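Local structure of Serine/threonine-protein kinase PknE (Mycobacterium tuberculosis, 2H34) at residues P130-G144 / A220-S232. The protein phosphorylates serine and threonine residues of proteins with ATP, the chain here being its catalytic kinase domain, and probably supports survival of the bacterium in the host. Sequence-based numbering, arbitrary orientation.
Sequences PLAPPRAVAIVRQIG and ALTCVLYECLTGS
Val-140 sits between Leu-221 and Leu-225 and carries the middle of this contact. Its two methyls divide the work. CG1, anti to the backbone N (chi1 171°), meets Leu-221 CD2 at 3.7 Å. CG2 lies against Leu-225 CD1, and the two side chains cross at about a right angle. Leu-221 forks at its end: CD2 rests on the backbone of Gly-144, 3.6 Å from its CA, while CD1 meets Ile-143 CG2. One turn before Val-140, Ala-136 faces the other helix, with its CB 3.7 Å from Cys-228 CB. Leu-229 starts out away from helix 133-152, but its CD2 meets Pro-133 CB at 3.9 Å.

The one hydrogen bond across the contact is at the end of helix 217-230. Leu-131 N donates to Cys-228 O over 2.8 Å, nearly in line with the carbonyl. This ties the loop leading into helix 133-152 to the last turn of its partner. Pro-130 lies beside Gly-231, the first residue past that turn, which has a positive phi.

Segments 133-144 and 220-230 run roughly antiparallel, at 156°, with axes 9.2 Å apart at closest approach. They belong to the helical C-terminal lobe of the kinase fold, as its E and F helices. Leu-131 and Cys-228 touch helix 121-128, Leu-221 also touches helix 284-293, and Ile-143 and Val-224 both pack on Ile-165 of strand 165-167.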
ATOM      1  N   PRO A 130      10.702 -12.147   9.943  1.00 75.10           N
ATOM      2  CA  PRO A 130       9.275 -12.398   9.751  1.00 74.48           C
ATOM      3  C   PRO A 130       8.467 -11.984  10.969  1.00 73.86           C
ATOM      4  O   PRO A 130       9.004 -11.944  12.074  1.00 73.80           O
ATOM      5  CB  PRO A 130       9.210 -13.921   9.569  1.00 74.54           C
ATOM      6  CG  PRO A 130      10.444 -14.439  10.203  1.00 74.57           C
ATOM      7  CD  PRO A 130      11.480 -13.399   9.920  1.00 74.99           C
ATOM      8  N   LEU A 131       7.190 -11.675  10.759  1.00 73.31           N
ATOM      9  CA  LEU A 131       6.287 -11.334  11.855  1.00 72.80           C
ATOM     10  C   LEU A 131       5.559 -12.556  12.387  1.00 72.59           C
ATOM     11  O   LEU A 131       5.182 -13.438  11.624  1.00 72.89           O
ATOM     12  CB  LEU A 131       5.236 -10.332  11.395  1.00 72.55           C
ATOM     13  CG  LEU A 131       5.652  -9.032  10.724  1.00 72.56           C
ATOM     14  CD1 LEU A 131       4.406  -8.221  10.440  1.00 71.46           C
ATOM     15  CD2 LEU A 131       6.636  -8.243  11.585  1.00 73.83           C
ATOM     16  N   ALA A 132       5.352 -12.598  13.699  1.00 72.32           N
ATOM     17  CA  ALA A 132       4.399 -13.524  14.287  1.00 71.97           C
ATOM     18  C   ALA A 132       3.111 -13.427  13.469  1.00 71.74           C
ATOM     19  O   ALA A 132       2.653 -12.326  13.162  1.00 72.19           O
ATOM     20  CB  ALA A 132       4.144 -13.156  15.742  1.00 71.92           C
ATOM     21  N   PRO A 133       2.554 -14.575  13.054  1.00 71.24           N
ATOM     22  CA  PRO A 133       1.385 -14.567  12.159  1.00 70.87           C
ATOM     23  C   PRO A 133       0.206 -13.676  12.591  1.00 70.32           C
ATOM     24  O   PRO A 133      -0.317 -12.932  11.767  1.00 70.23           O
ATOM     25  CB  PRO A 133       0.990 -16.045  12.089  1.00 70.79           C
ATOM     26  CG  PRO A 133       2.282 -16.760  12.311  1.00 71.23           C
ATOM     27  CD  PRO A 133       3.007 -15.943  13.348  1.00 71.02           C
ATOM     28  N   PRO A 134      -0.208 -13.732  13.864  1.00 69.99           N
ATOM     29  CA  PRO A 134      -1.294 -12.829  14.251  1.00 69.92           C
ATOM     30  C   PRO A 134      -0.987 -11.355  13.983  1.00 69.64           C
ATOM     31  O   PRO A 134      -1.878 -10.590  13.629  1.00 70.08           O
ATOM     32  CB  PRO A 134      -1.428 -13.073  15.753  1.00 69.82           C
ATOM     33  CG  PRO A 134      -0.938 -14.475  15.934  1.00 70.12           C
ATOM     34  CD  PRO A 134       0.215 -14.585  14.989  1.00 69.95           C
ATOM     35  N   ARG A 135       0.267 -10.968  14.150  1.00 69.08           N
ATOM     36  CA  ARG A 135       0.692  -9.618  13.855  1.00 68.31           C
ATOM     37  C   ARG A 135       0.585  -9.343  12.354  1.00 68.23           C
ATOM     38  O   ARG A 135       0.043  -8.317  11.934  1.00 68.02           O
ATOM     39  CB  ARG A 135       2.116  -9.436  14.344  1.00 68.11           C
ATOM     40  CG  ARG A 135       2.544  -8.019  14.472  1.00 68.28           C
ATOM     41  CD  ARG A 135       3.507  -7.888  15.621  1.00 67.78           C
ATOM     42  NE  ARG A 135       4.267  -6.645  15.554  1.00 67.50           N
ATOM     43  CZ  ARG A 135       5.559  -6.581  15.252  1.00 67.78           C
ATOM     44  NH1 ARG A 135       6.235  -7.690  14.979  1.00 67.50           N
ATOM     45  NH2 ARG A 135       6.176  -5.408  15.234  1.00 68.03           N
ATOM     46  N   ALA A 136       1.085 -10.277  11.548  1.00 68.13           N
ATOM     47  CA  ALA A 136       1.008 -10.161  10.101  1.00 67.89           C
ATOM     48  C   ALA A 136      -0.431  -9.940   9.693  1.00 68.07           C
ATOM     49  O   ALA A 136      -0.743  -9.014   8.948  1.00 67.75           O
ATOM     50  CB  ALA A 136       1.542 -11.395   9.462  1.00 67.68           C
ATOM     51  N   VAL A 137      -1.306 -10.786  10.225  1.00 68.73           N
ATOM     52  CA  VAL A 137      -2.728 -10.725   9.927  1.00 69.05           C
ATOM     53  C   VAL A 137      -3.271  -9.365  10.347  1.00 68.91           C
ATOM     54  O   VAL A 137      -3.869  -8.659   9.530  1.00 69.45           O
ATOM     55  CB  VAL A 137      -3.526 -11.895  10.586  1.00 69.18           C
ATOM     56  CG1 VAL A 137      -5.021 -11.793  10.259  1.00 69.82           C
ATOM     57  CG2 VAL A 137      -2.997 -13.246  10.109  1.00 69.26           C
ATOM     58  N   ALA A 138      -3.022  -8.974  11.592  1.00 68.46           N
ATOM     59  CA  ALA A 138      -3.487  -7.675  12.067  1.00 68.31           C
ATOM     60  C   ALA A 138      -3.116  -6.575  11.077  1.00 68.32           C
ATOM     61  O   ALA A 138      -3.956  -5.765  10.697  1.00 68.53           O
ATOM     62  CB  ALA A 138      -2.937  -7.372  13.433  1.00 68.32           C
ATOM     63  N   ILE A 139      -1.866  -6.565  10.624  1.00 68.18           N
ATOM     64  CA  ILE A 139      -1.440  -5.562   9.654  1.00 67.63           C
ATOM     65  C   ILE A 139      -2.180  -5.717   8.323  1.00 67.92           C
ATOM     66  O   ILE A 139      -2.768  -4.756   7.834  1.00 68.47           O
ATOM     67  CB  ILE A 139       0.102  -5.496   9.520  1.00 67.45           C
ATOM     68  CG1 ILE A 139       0.676  -4.953  10.837  1.00 67.07           C
ATOM     69  CG2 ILE A 139       0.515  -4.594   8.359  1.00 65.39           C
ATOM     70  CD1 ILE A 139       2.029  -5.469  11.195  1.00 65.77           C
ATOM     71  N   VAL A 140      -2.215  -6.921   7.765  1.00 67.79           N
ATOM     72  CA  VAL A 140      -2.939  -7.130   6.501  1.00 67.39           C
ATOM     73  C   VAL A 140      -4.400  -6.673   6.586  1.00 66.94           C
ATOM     74  O   VAL A 140      -4.913  -6.047   5.662  1.00 66.49           O
ATOM     75  CB  VAL A 140      -2.834  -8.587   6.024  1.00 67.48           C
ATOM     76  CG1 VAL A 140      -3.753  -8.848   4.859  1.00 66.92           C
ATOM     77  CG2 VAL A 140      -1.399  -8.881   5.610  1.00 68.24           C
ATOM     78  N   ARG A 141      -5.045  -6.949   7.716  1.00 66.94           N
ATOM     79  CA  ARG A 141      -6.457  -6.605   7.898  1.00 66.99           C
ATOM     80  C   ARG A 141      -6.715  -5.116   7.715  1.00 65.88           C
ATOM     81  O   ARG A 141      -7.597  -4.734   6.957  1.00 65.45           O
ATOM     82  CB  ARG A 141      -6.995  -7.105   9.250  1.00 67.30           C
ATOM     83  CG  ARG A 141      -8.520  -7.086   9.335  1.00 70.64           C
ATOM     84  CD  ARG A 141      -9.054  -7.395  10.714  1.00 76.11           C
ATOM     85  NE  ARG A 141      -8.526  -8.665  11.218  1.00 82.89           N
ATOM     86  CZ  ARG A 141      -7.850  -8.803  12.363  1.00 85.86           C
ATOM     87  NH1 ARG A 141      -7.630  -7.746  13.148  1.00 87.23           N
ATOM     88  NH2 ARG A 141      -7.397 -10.001  12.733  1.00 85.98           N
ATOM     89  N   GLN A 142      -5.911  -4.293   8.381  1.00 65.47           N
ATOM     90  CA  GLN A 142      -6.023  -2.835   8.307  1.00 65.64           C
ATOM     91  C   GLN A 142      -5.756  -2.248   6.926  1.00 66.34           C
ATOM     92  O   GLN A 142      -6.436  -1.317   6.529  1.00 67.11           O
ATOM     93  CB  GLN A 142      -5.079  -2.159   9.292  1.00 65.45           C
ATOM     94  CG  GLN A 142      -5.282  -2.512  10.724  1.00 64.53           C
ATOM     95  CD  GLN A 142      -4.137  -2.024  11.577  1.00 65.24           C
ATOM     96  OE1 GLN A 142      -3.242  -2.794  11.916  1.00 66.76           O
ATOM     97  NE2 GLN A 142      -4.142  -0.735  11.917  1.00 64.13           N
ATOM     98  N   ILE A 143      -4.747  -2.747   6.209  1.00 66.72           N
ATOM     99  CA  ILE A 143      -4.462  -2.230   4.880  1.00 66.93           C
ATOM    100  C   ILE A 143      -5.522  -2.677   3.877  1.00 67.30           C
ATOM    101  O   ILE A 143      -5.945  -1.886   3.032  1.00 67.58           O
ATOM    102  CB  ILE A 143      -3.045  -2.610   4.386  1.00 67.03           C
ATOM    103  CG1 ILE A 143      -2.002  -1.777   5.101  1.00 67.02           C
ATOM    104  CG2 ILE A 143      -2.886  -2.360   2.897  1.00 66.34           C
ATOM    105  CD1 ILE A 143      -1.453  -2.475   6.257  1.00 69.19           C
ATOM    106  N   GLY A 144      -5.954  -3.934   3.972  1.00 67.24           N
ATOM    107  CA  GLY A 144      -6.999  -4.446   3.076  1.00 67.26           C
ATOM    108  C   GLY A 144      -8.253  -3.604   3.211  1.00 67.12           C
ATOM    109  O   GLY A 144      -8.962  -3.320   2.232  1.00 66.66           O
ATOM    110  N   ALA A 220      -1.693  -8.344  -4.819  1.00 76.83           N
ATOM    111  CA  ALA A 220      -0.554  -7.712  -4.178  1.00 75.90           C
ATOM    112  C   ALA A 220      -0.542  -7.971  -2.660  1.00 75.57           C
ATOM    113  O   ALA A 220       0.446  -8.476  -2.112  1.00 75.19           O
ATOM    114  CB  ALA A 220      -0.561  -6.235  -4.480  1.00 75.96           C
ATOM    115  N   LEU A 221      -1.658  -7.677  -1.995  1.00 75.04           N
ATOM    116  CA  LEU A 221      -1.751  -7.839  -0.537  1.00 74.88           C
ATOM    117  C   LEU A 221      -1.398  -9.251  -0.076  1.00 74.78           C
ATOM    118  O   LEU A 221      -0.838  -9.440   1.007  1.00 74.92           O
ATOM    119  CB  LEU A 221      -3.143  -7.460  -0.034  1.00 74.52           C
ATOM    120  CG  LEU A 221      -3.312  -7.169   1.454  1.00 73.86           C
ATOM    121  CD1 LEU A 221      -2.545  -5.929   1.842  1.00 72.81           C
ATOM    122  CD2 LEU A 221      -4.783  -6.997   1.802  1.00 73.26           C
ATOM    123  N   THR A 222      -1.723 -10.234  -0.909  1.00 74.43           N
ATOM    124  CA  THR A 222      -1.478 -11.624  -0.566  1.00 74.10           C
ATOM    125  C   THR A 222       0.021 -11.945  -0.655  1.00 74.63           C
ATOM    126  O   THR A 222       0.557 -12.641   0.215  1.00 74.86           O
ATOM    127  CB  THR A 222      -2.338 -12.576  -1.422  1.00 73.72           C
ATOM    128  OG1 THR A 222      -3.668 -12.067  -1.492  1.00 71.88           O
ATOM    129  CG2 THR A 222      -2.380 -13.953  -0.813  1.00 73.31           C
ATOM    130  N   CYS A 223       0.696 -11.427  -1.682  1.00 74.73           N
ATOM    131  CA  CYS A 223       2.159 -11.432  -1.703  1.00 75.04           C
ATOM    132  C   CYS A 223       2.717 -10.753  -0.433  1.00 75.05           C
ATOM    133  O   CYS A 223       3.598 -11.294   0.245  1.00 75.15           O
ATOM    134  CB  CYS A 223       2.688 -10.725  -2.947  1.00 75.04           C
ATOM    135  SG  CYS A 223       2.145 -11.429  -4.527  1.00 76.92           S
ATOM    136  N   VAL A 224       2.180  -9.587  -0.089  1.00 74.52           N
ATOM    137  CA  VAL A 224       2.657  -8.885   1.086  1.00 74.28           C
ATOM    138  C   VAL A 224       2.458  -9.736   2.348  1.00 74.60           C
ATOM    139  O   VAL A 224       3.378  -9.862   3.173  1.00 74.81           O
ATOM    140  CB  VAL A 224       2.006  -7.500   1.239  1.00 74.10           C
ATOM    141  CG1 VAL A 224       2.388  -6.892   2.573  1.00 74.39           C
ATOM    142  CG2 VAL A 224       2.443  -6.585   0.122  1.00 73.08           C
ATOM    143  N   LEU A 225       1.274 -10.333   2.482  1.00 74.41           N
ATOM    144  CA  LEU A 225       0.993 -11.221   3.601  1.00 74.16           C
ATOM    145  C   LEU A 225       2.029 -12.342   3.635  1.00 74.56           C
ATOM    146  O   LEU A 225       2.656 -12.589   4.673  1.00 74.32           O
ATOM    147  CB  LEU A 225      -0.417 -11.799   3.485  1.00 74.12           C
ATOM    148  CG  LEU A 225      -0.824 -12.915   4.466  1.00 73.59           C
ATOM    149  CD1 LEU A 225      -0.735 -12.475   5.922  1.00 71.82           C
ATOM    150  CD2 LEU A 225      -2.219 -13.426   4.143  1.00 72.20           C
ATOM    151  N   TYR A 226       2.216 -12.999   2.487  1.00 74.86           N
ATOM    152  CA  TYR A 226       3.220 -14.039   2.348  1.00 75.30           C
ATOM    153  C   TYR A 226       4.547 -13.609   2.938  1.00 75.52           C
ATOM    154  O   TYR A 226       5.110 -14.297   3.798  1.00 75.48           O
ATOM    155  CB  TYR A 226       3.428 -14.400   0.887  1.00 75.57           C
ATOM    156  CG  TYR A 226       4.388 -15.568   0.692  1.00 76.77           C
ATOM    157  CD1 TYR A 226       3.951 -16.890   0.826  1.00 76.65           C
ATOM    158  CD2 TYR A 226       5.736 -15.348   0.385  1.00 77.32           C
ATOM    159  CE1 TYR A 226       4.832 -17.951   0.654  1.00 77.65           C
ATOM    160  CE2 TYR A 226       6.618 -16.403   0.210  1.00 76.84           C
ATOM    161  CZ  TYR A 226       6.160 -17.695   0.341  1.00 77.26           C
ATOM    162  OH  TYR A 226       7.034 -18.733   0.177  1.00 78.01           O
ATOM    163  N   GLU A 227       5.034 -12.459   2.475  1.00 75.77           N
ATOM    164  CA  GLU A 227       6.331 -11.950   2.902  1.00 76.13           C
ATOM    165  C   GLU A 227       6.420 -11.728   4.405  1.00 75.83           C
ATOM    166  O   GLU A 227       7.457 -12.027   5.008  1.00 75.83           O
ATOM    167  CB  GLU A 227       6.698 -10.669   2.162  1.00 76.36           C
ATOM    168  CG  GLU A 227       8.152 -10.294   2.375  1.00 77.53           C
ATOM    169  CD  GLU A 227       8.632  -9.190   1.460  1.00 78.71           C
ATOM    170  OE1 GLU A 227       7.926  -8.870   0.470  1.00 78.21           O
ATOM    171  OE2 GLU A 227       9.730  -8.655   1.737  1.00 78.52           O
ATOM    172  N   CYS A 228       5.340 -11.217   4.995  1.00 75.25           N
ATOM    173  CA  CYS A 228       5.275 -10.990   6.437  1.00 75.19           C
ATOM    174  C   CYS A 228       5.451 -12.286   7.200  1.00 75.09           C
ATOM    175  O   CYS A 228       6.006 -12.309   8.303  1.00 74.72           O
ATOM    176  CB  CYS A 228       3.923 -10.395   6.828  1.00 75.40           C
ATOM    177  SG  CYS A 228       3.591  -8.752   6.176  1.00 75.93           S
ATOM    178  N   LEU A 229       4.948 -13.362   6.605  1.00 75.22           N
ATOM    179  CA  LEU A 229       4.951 -14.665   7.242  1.00 75.21           C
ATOM    180  C   LEU A 229       6.313 -15.315   7.111  1.00 75.20           C
ATOM    181  O   LEU A 229       6.935 -15.691   8.107  1.00 75.09           O
ATOM    182  CB  LEU A 229       3.861 -15.559   6.636  1.00 74.99           C
ATOM    183  CG  LEU A 229       2.416 -15.158   6.958  1.00 75.13           C
ATOM    184  CD1 LEU A 229       1.418 -15.804   6.008  1.00 74.81           C
ATOM    185  CD2 LEU A 229       2.070 -15.479   8.410  1.00 75.23           C
ATOM    186  N   THR A 230       6.777 -15.430   5.874  1.00 75.31           N
ATOM    187  CA  THR A 230       7.946 -16.233   5.583  1.00 75.73           C
ATOM    188  C   THR A 230       9.221 -15.452   5.828  1.00 75.79           C
ATOM    189  O   THR A 230      10.213 -16.009   6.287  1.00 75.91           O
ATOM    190  CB  THR A 230       7.942 -16.722   4.131  1.00 75.84           C
ATOM    191  OG1 THR A 230       7.935 -15.592   3.253  1.00 76.37           O
ATOM    192  CG2 THR A 230       6.718 -17.592   3.858  1.00 76.02           C
ATOM    193  N   GLY A 231       9.181 -14.161   5.518  1.00 75.93           N
ATOM    194  CA  GLY A 231      10.366 -13.320   5.582  1.00 75.72           C
ATOM    195  C   GLY A 231      10.723 -12.742   4.229  1.00 75.56           C
ATOM    196  O   GLY A 231      11.403 -11.731   4.152  1.00 75.51           O
ATOM    197  N   SER A 232      10.249 -13.375   3.158  1.00 75.67           N
ATOM    198  CA  SER A 232      10.602 -12.966   1.789  1.00 75.69           C
ATOM    199  C   SER A 232       9.434 -13.050   0.773  1.00 75.49           C
ATOM    200  O   SER A 232       8.500 -13.818   0.971  1.00 75.45           O
ATOM    201  CB  SER A 232      11.807 -13.777   1.300  1.00 75.58           C
ATOM    202  OG  SER A 232      11.664 -15.132   1.661  1.00 75.08           O
TER